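Local coordinates for protein pyrrolysyl-tRNA synthetase (Desulfitobacterium hafniense, PDB 3DSQ) that probably attaches pyrrolysine to its cognate tRNA at the expense of ATP, as a homodimeric class II aminoacyl-tRNA synthetase, at residues I155-R160 with L169-M174; T173-T178 with L253-E258. All coordinates share one frame; numbering follows the deposited sequence.

Interaction 1: I155-R160 with L169-M174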
loop_
_atom_site.group_PDB
_atom_site.type_symbol
_atom_site.label_atom_id
_atom_site.label_comp_id
_atom_site.label_asym_id
_atom_site.label_seq_id
_atom_site.Cartn_x
_atom_site.Cartn_y
_atom_site.Cartn_z
ATOM N N ILE B 155 0.970 6.245 5.734
ATOM C CA ILE B 155 1.123 4.842 6.083
ATOM C C ILE B 155 1.416 4.216 4.729
ATOM O O ILE B 155 0.596 4.305 3.828
ATOM C CB ILE B 155 -0.190 4.234 6.609
ATOM C CG1 ILE B 155 -0.599 4.904 7.930
ATOM C CG2 ILE B 155 -0.014 2.729 6.786
ATOM C CD1 ILE B 155 -1.888 4.332 8.547
ATOM N N GLY B 156 2.580 3.605 4.560
ATOM C CA GLY B 156 2.851 3.031 3.260
ATOM C C GLY B 156 4.108 2.202 3.131
ATOM O O GLY B 156 5.035 2.289 3.929
ATOM N N THR B 157 4.126 1.410 2.078
ATOM C CA THR B 157 5.219 0.507 1.800
ATOM C C THR B 157 6.547 1.210 1.568
ATOM O O THR B 157 6.618 2.193 0.842
ATOM C CB THR B 157 4.885 -0.360 0.574
ATOM O OG1 THR B 157 3.601 -0.967 0.775
ATOM C CG2 THR B 157 5.938 -1.464 0.378
ATOM N N CYS B 158 7.573 0.695 2.237
ATOM C CA CYS B 158 8.939 1.174 2.120
ATOM C C CYS B 158 9.752 -0.080 1.837
ATOM O O CYS B 158 9.290 -1.190 2.095
ATOM C CB CYS B 158 9.408 1.873 3.403
ATOM S SG CYS B 158 8.687 3.534 3.593
ATOM N N TYR B 159 10.950 0.104 1.293
ATOM C CA TYR B 159 11.783 -1.017 0.905
ATOM C C TYR B 159 13.256 -0.849 1.263
ATOM O O TYR B 159 13.832 0.222 1.083
ATOM C CB TYR B 159 11.703 -1.215 -0.607
ATOM C CG TYR B 159 10.315 -1.254 -1.197
ATOM C CD1 TYR B 159 9.542 -0.092 -1.312
ATOM C CD2 TYR B 159 9.789 -2.449 -1.693
ATOM C CE1 TYR B 159 8.285 -0.123 -1.912
ATOM C CE2 TYR B 159 8.537 -2.491 -2.292
ATOM C CZ TYR B 159 7.791 -1.332 -2.404
ATOM O OH TYR B 159 6.584 -1.376 -3.062
ATOM N N ARG B 160 13.859 -1.927 1.743
ATOM C CA ARG B 160 15.276 -1.932 2.100
ATOM C C ARG B 160 15.853 -3.298 1.759
ATOM O O ARG B 160 15.223 -4.323 2.023
ATOM C CB ARG B 160 15.461 -1.654 3.593
ATOM C CG ARG B 160 15.209 -0.212 4.000
ATOM C CD ARG B 160 15.257 -0.054 5.517
ATOM N NE ARG B 160 15.090 1.334 5.948
ATOM C CZ ARG B 160 16.032 2.270 5.855
ATOM N NH1 ARG B 160 17.222 1.970 5.343
ATOM N NH2 ARG B 160 15.788 3.506 6.276
ATOM N N LEU B 169 12.601 -7.630 6.224
ATOM C CA LEU B 169 11.497 -7.564 5.270
ATOM C C LEU B 169 11.967 -6.631 4.156
ATOM O O LEU B 169 12.363 -5.500 4.430
ATOM C CB LEU B 169 10.237 -6.967 5.911
ATOM C CG LEU B 169 9.348 -7.824 6.830
ATOM C CD1 LEU B 169 8.160 -6.986 7.285
ATOM C CD2 LEU B 169 8.856 -9.061 6.092
ATOM N N ASN B 170 11.963 -7.092 2.908
ATOM C CA ASN B 170 12.365 -6.213 1.813
ATOM C C ASN B 170 11.265 -5.187 1.620
ATOM O O ASN B 170 11.531 -4.052 1.258
ATOM C CB ASN B 170 12.556 -6.986 0.502
ATOM C CG ASN B 170 13.782 -7.875 0.523
ATOM O OD1 ASN B 170 14.821 -7.515 1.077
ATOM N ND2 ASN B 170 13.670 -9.041 -0.090
ATOM N N GLU B 171 10.025 -5.611 1.850
ATOM C CA GLU B 171 8.858 -4.733 1.724
ATOM C C GLU B 171 8.248 -4.594 3.112
ATOM O O GLU B 171 7.864 -5.583 3.708
ATOM C CB GLU B 171 7.792 -5.354 0.808
ATOM C CG GLU B 171 8.237 -5.636 -0.599
ATOM C CD GLU B 171 7.092 -6.050 -1.496
ATOM O OE1 GLU B 171 6.080 -5.320 -1.547
ATOM O OE2 GLU B 171 7.210 -7.100 -2.160
ATOM N N PHE B 172 8.155 -3.376 3.620
ATOM C CA PHE B 172 7.577 -3.171 4.931
ATOM C C PHE B 172 6.672 -1.937 4.928
ATOM O O PHE B 172 6.770 -1.068 4.055
ATOM C CB PHE B 172 8.681 -3.099 6.007
ATOM C CG PHE B 172 9.755 -2.057 5.746
ATOM C CD1 PHE B 172 9.662 -0.791 6.310
ATOM C CD2 PHE B 172 10.867 -2.356 4.949
ATOM C CE1 PHE B 172 10.654 0.176 6.096
ATOM C CE2 PHE B 172 11.876 -1.393 4.723
ATOM C CZ PHE B 172 11.773 -0.132 5.293
ATOM N N THR B 173 5.759 -1.891 5.889
ATOM C CA THR B 173 4.812 -0.794 5.980
ATOM C C THR B 173 5.217 0.136 7.104
ATOM O O THR B 173 5.407 -0.290 8.245
ATOM C CB THR B 173 3.385 -1.320 6.252
ATOM O OG1 THR B 173 3.116 -2.446 5.402
ATOM C CG2 THR B 173 2.343 -0.227 5.975
ATOM N N MET B 174 5.346 1.412 6.771
ATOM C CA MET B 174 5.720 2.431 7.732
ATOM C C MET B 174 4.583 3.405 7.939
ATOM O O MET B 174 3.853 3.735 7.001
ATOM C CB MET B 174 6.931 3.244 7.247
ATOM C CG MET B 174 8.257 2.516 7.303
ATOM S SD MET B 174 8.734 2.065 8.982
ATOM C CE MET B 174 8.369 0.378 8.924
HETATM O O HOH W 1 2.197 -1.715 2.807
#
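The carbonyl oxygen of F172 is gripped by two neighbours on the partner strand: C158 N donates to it at 2.7 Å, and T157 CA lies 3.2 Å from it in a CA-H...O contact. F172 N returns a straight bond (174°) to C158 O; the antiparallel ladder continues through G156 and M174, and beyond its other end R160 N still bonds to N170 O. These strands form a hairpin consistent with motif 2 of class II synthetases, whose loop generally serves ATP and the tRNA acceptor end. On one face, F172 takes the cramped rotamer with CG between backbone N and carbonyl carbon (chi1 55°), and its ring lies against C158, with C158 CB over one face, 3.4 Å from F172 CE1. R160 stretches past the rim; its CD meets F172 CZ at 3.5 Å, and its guanidinium plane is only 12° from the ring's. On the other face, Y159 and E171 run side by side, Y159 CE2 to E171 CG 3.6 Å, and their polar ends both bond to T96 of the second subunit. There too, a water links T157 OG1 (2.6 Å) to T173 OG1 (2.8 Å), the latter also bonded to E258.

Interaction 2: T173-T178 with L253-E258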
loop_
_atom_site.group_PDB
_atom_site.type_symbol
_atom_site.label_atom_id
_atom_site.label_comp_id
_atom_site.label_asym_id
_atom_site.label_seq_id
_atom_site.Cartn_x
_atom_site.Cartn_y
_atom_site.Cartn_z
ATOM N N THR B 173 5.759 -1.891 5.889
ATOM C CA THR B 173 4.812 -0.794 5.980
ATOM C C THR B 173 5.217 0.136 7.104
ATOM O O THR B 173 5.407 -0.290 8.245
ATOM C CB THR B 173 3.385 -1.320 6.252
ATOM O OG1 THR B 173 3.116 -2.446 5.402
ATOM C CG2 THR B 173 2.343 -0.227 5.975
ATOM N N MET B 174 5.346 1.412 6.771
ATOM C CA MET B 174 5.720 2.431 7.732
ATOM C C MET B 174 4.583 3.405 7.939
ATOM O O MET B 174 3.853 3.735 7.001
ATOM C CB MET B 174 6.931 3.244 7.247
ATOM C CG MET B 174 8.257 2.516 7.303
ATOM S SD MET B 174 8.734 2.065 8.982
ATOM C CE MET B 174 8.369 0.378 8.924
ATOM N N LEU B 175 4.440 3.827 9.190
ATOM C CA LEU B 175 3.472 4.832 9.586
ATOM C C LEU B 175 4.420 5.925 10.044
ATOM O O LEU B 175 5.312 5.673 10.846
ATOM C CB LEU B 175 2.620 4.380 10.777
ATOM C CG LEU B 175 2.069 5.535 11.643
ATOM C CD1 LEU B 175 1.201 6.460 10.806
ATOM C CD2 LEU B 175 1.275 4.980 12.823
ATOM N N ASN B 176 4.265 7.124 9.516
ATOM C CA ASN B 176 5.138 8.200 9.938
ATOM C C ASN B 176 4.253 9.399 10.146
ATOM O O ASN B 176 3.723 9.936 9.187
ATOM C CB ASN B 176 6.186 8.513 8.865
ATOM C CG ASN B 176 7.291 9.418 9.376
ATOM O OD1 ASN B 176 7.044 10.357 10.137
ATOM N ND2 ASN B 176 8.518 9.147 8.949
ATOM N N LEU B 177 4.064 9.802 11.400
ATOM C CA LEU B 177 3.237 10.966 11.668
ATOM C C LEU B 177 4.112 12.121 12.102
ATOM O O LEU B 177 5.135 11.938 12.754
ATOM C CB LEU B 177 2.149 10.665 12.707
ATOM C CG LEU B 177 2.389 9.993 14.056
ATOM C CD1 LEU B 177 3.637 10.510 14.721
ATOM C CD2 LEU B 177 1.155 10.274 14.923
ATOM N N THR B 178 3.697 13.322 11.737
ATOM C CA THR B 178 4.497 14.493 12.032
ATOM C C THR B 178 3.671 15.724 12.293
ATOM O O THR B 178 2.499 15.789 11.948
ATOM C CB THR B 178 5.387 14.846 10.837
ATOM O OG1 THR B 178 4.548 15.309 9.768
ATOM C CG2 THR B 178 6.159 13.618 10.349
ATOM N N LEU B 253 7.326 10.805 14.222
ATOM C CA LEU B 253 7.474 9.492 14.817
ATOM C C LEU B 253 7.174 8.463 13.741
ATOM O O LEU B 253 6.185 8.591 13.017
ATOM C CB LEU B 253 6.491 9.351 15.987
ATOM C CG LEU B 253 6.629 8.187 16.969
ATOM C CD1 LEU B 253 7.980 8.227 17.660
ATOM C CD2 LEU B 253 5.503 8.279 18.009
ATOM N N GLY B 254 8.036 7.456 13.628
ATOM C CA GLY B 254 7.823 6.418 12.637
ATOM C C GLY B 254 7.709 5.021 13.218
ATOM O O GLY B 254 8.485 4.642 14.089
ATOM N N PHE B 255 6.745 4.249 12.718
ATOM C CA PHE B 255 6.521 2.881 13.182
ATOM C C PHE B 255 6.592 1.844 12.056
ATOM O O PHE B 255 6.238 2.120 10.911
ATOM C CB PHE B 255 5.126 2.724 13.815
ATOM C CG PHE B 255 4.833 3.667 14.955
ATOM C CD1 PHE B 255 4.738 5.041 14.745
ATOM C CD2 PHE B 255 4.562 3.166 16.230
ATOM C CE1 PHE B 255 4.365 5.902 15.785
ATOM C CE2 PHE B 255 4.190 4.021 17.277
ATOM C CZ PHE B 255 4.090 5.391 17.047
ATOM N N GLY B 256 7.041 0.644 12.404
ATOM C CA GLY B 256 7.054 -0.459 11.457
ATOM C C GLY B 256 5.812 -1.243 11.860
ATOM O O GLY B 256 5.785 -1.797 12.941
ATOM N N LEU B 257 4.780 -1.277 11.019
ATOM C CA LEU B 257 3.543 -1.967 11.390
ATOM C C LEU B 257 3.630 -3.486 11.527
ATOM O O LEU B 257 3.006 -4.057 12.432
ATOM C CB LEU B 257 2.407 -1.593 10.423
ATOM C CG LEU B 257 2.078 -0.098 10.363
ATOM C CD1 LEU B 257 0.770 0.102 9.623
ATOM C CD2 LEU B 257 1.981 0.489 11.778
ATOM N N GLU B 258 4.377 -4.147 10.642
ATOM C CA GLU B 258 4.504 -5.597 10.747
ATOM C C GLU B 258 5.203 -5.914 12.058
ATOM O O GLU B 258 4.835 -6.857 12.762
ATOM C CB GLU B 258 5.312 -6.199 9.580
ATOM C CG GLU B 258 4.651 -6.114 8.197
ATOM C CD GLU B 258 4.847 -4.762 7.539
ATOM O OE1 GLU B 258 5.574 -3.929 8.117
ATOM O OE2 GLU B 258 4.285 -4.531 6.444
#
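T173 meets E258 where strand 253-256 gives way to a helix, a strand-then-helix layout with glycines at alternate positions that is consistent with motif 3 of class II synthetases. Backbone bonds come first. L175 pairs with F255 and L177 with L253 as antiparallel hydrogen-bonded pairs, each joined by two N-H to O bonds. The ladder runs on past G256, at the N-cap position, because L257 N still donates to T173 O at 3.0 Å; the first turn of the helix is thereby tied to the sheet.

Apolar contacts gather on the face carrying L175, L177, L253 and F255, against which helix 187-201 packs through V198, M194 and A195. L175 and F255 point the same way, side by side, with L175 CD2 4.0 Å from F255 CD1. L177 has CG wedged between its backbone N and carbonyl carbon, and its CD1 presses on L253 CB at 3.3 Å, tighter than usual for two carbons. At the start of the helix, L257 sends CD1 to T173 CG2 and CD2 to L175 CB.

The carboxylate of E258 supplies the polar contacts. A bend at chi2 (82°) turns its CD back toward the strand, and the side chain crosses that of T173 at about a right angle. T173 N sends a straight bond (172°) to the syn lone pair of E258 OE1 at 3.0 Å, with a weak second one to E258 OE2. T173 OG1 donates to E258 OE2 at 2.6 Å, on its syn side and 27° out of the carboxylate plane.

In the fold
Strand 171-180 is the element common to both contacts, with T173 and M174 belonging to each. Strand 150-159 flanks it in interaction 1 and strand 250-256 in interaction 2, so three adjacent antiparallel strands of the central sheet are joined, the centres of the two contacts lying about 9 Å apart. Along the chain, interaction 1 is a local hairpin, while interaction 2 brings back a segment 75 residues further on. Side chains also bridge the two: L169 CD1 packs on E258 CG, and I155 touches L175 and L257. The probable motif 2 hairpin and motif 3 strand-helix are thus held side by side, as in the catalytic core of class II synthetases, with interaction 1 also reaching the second subunit.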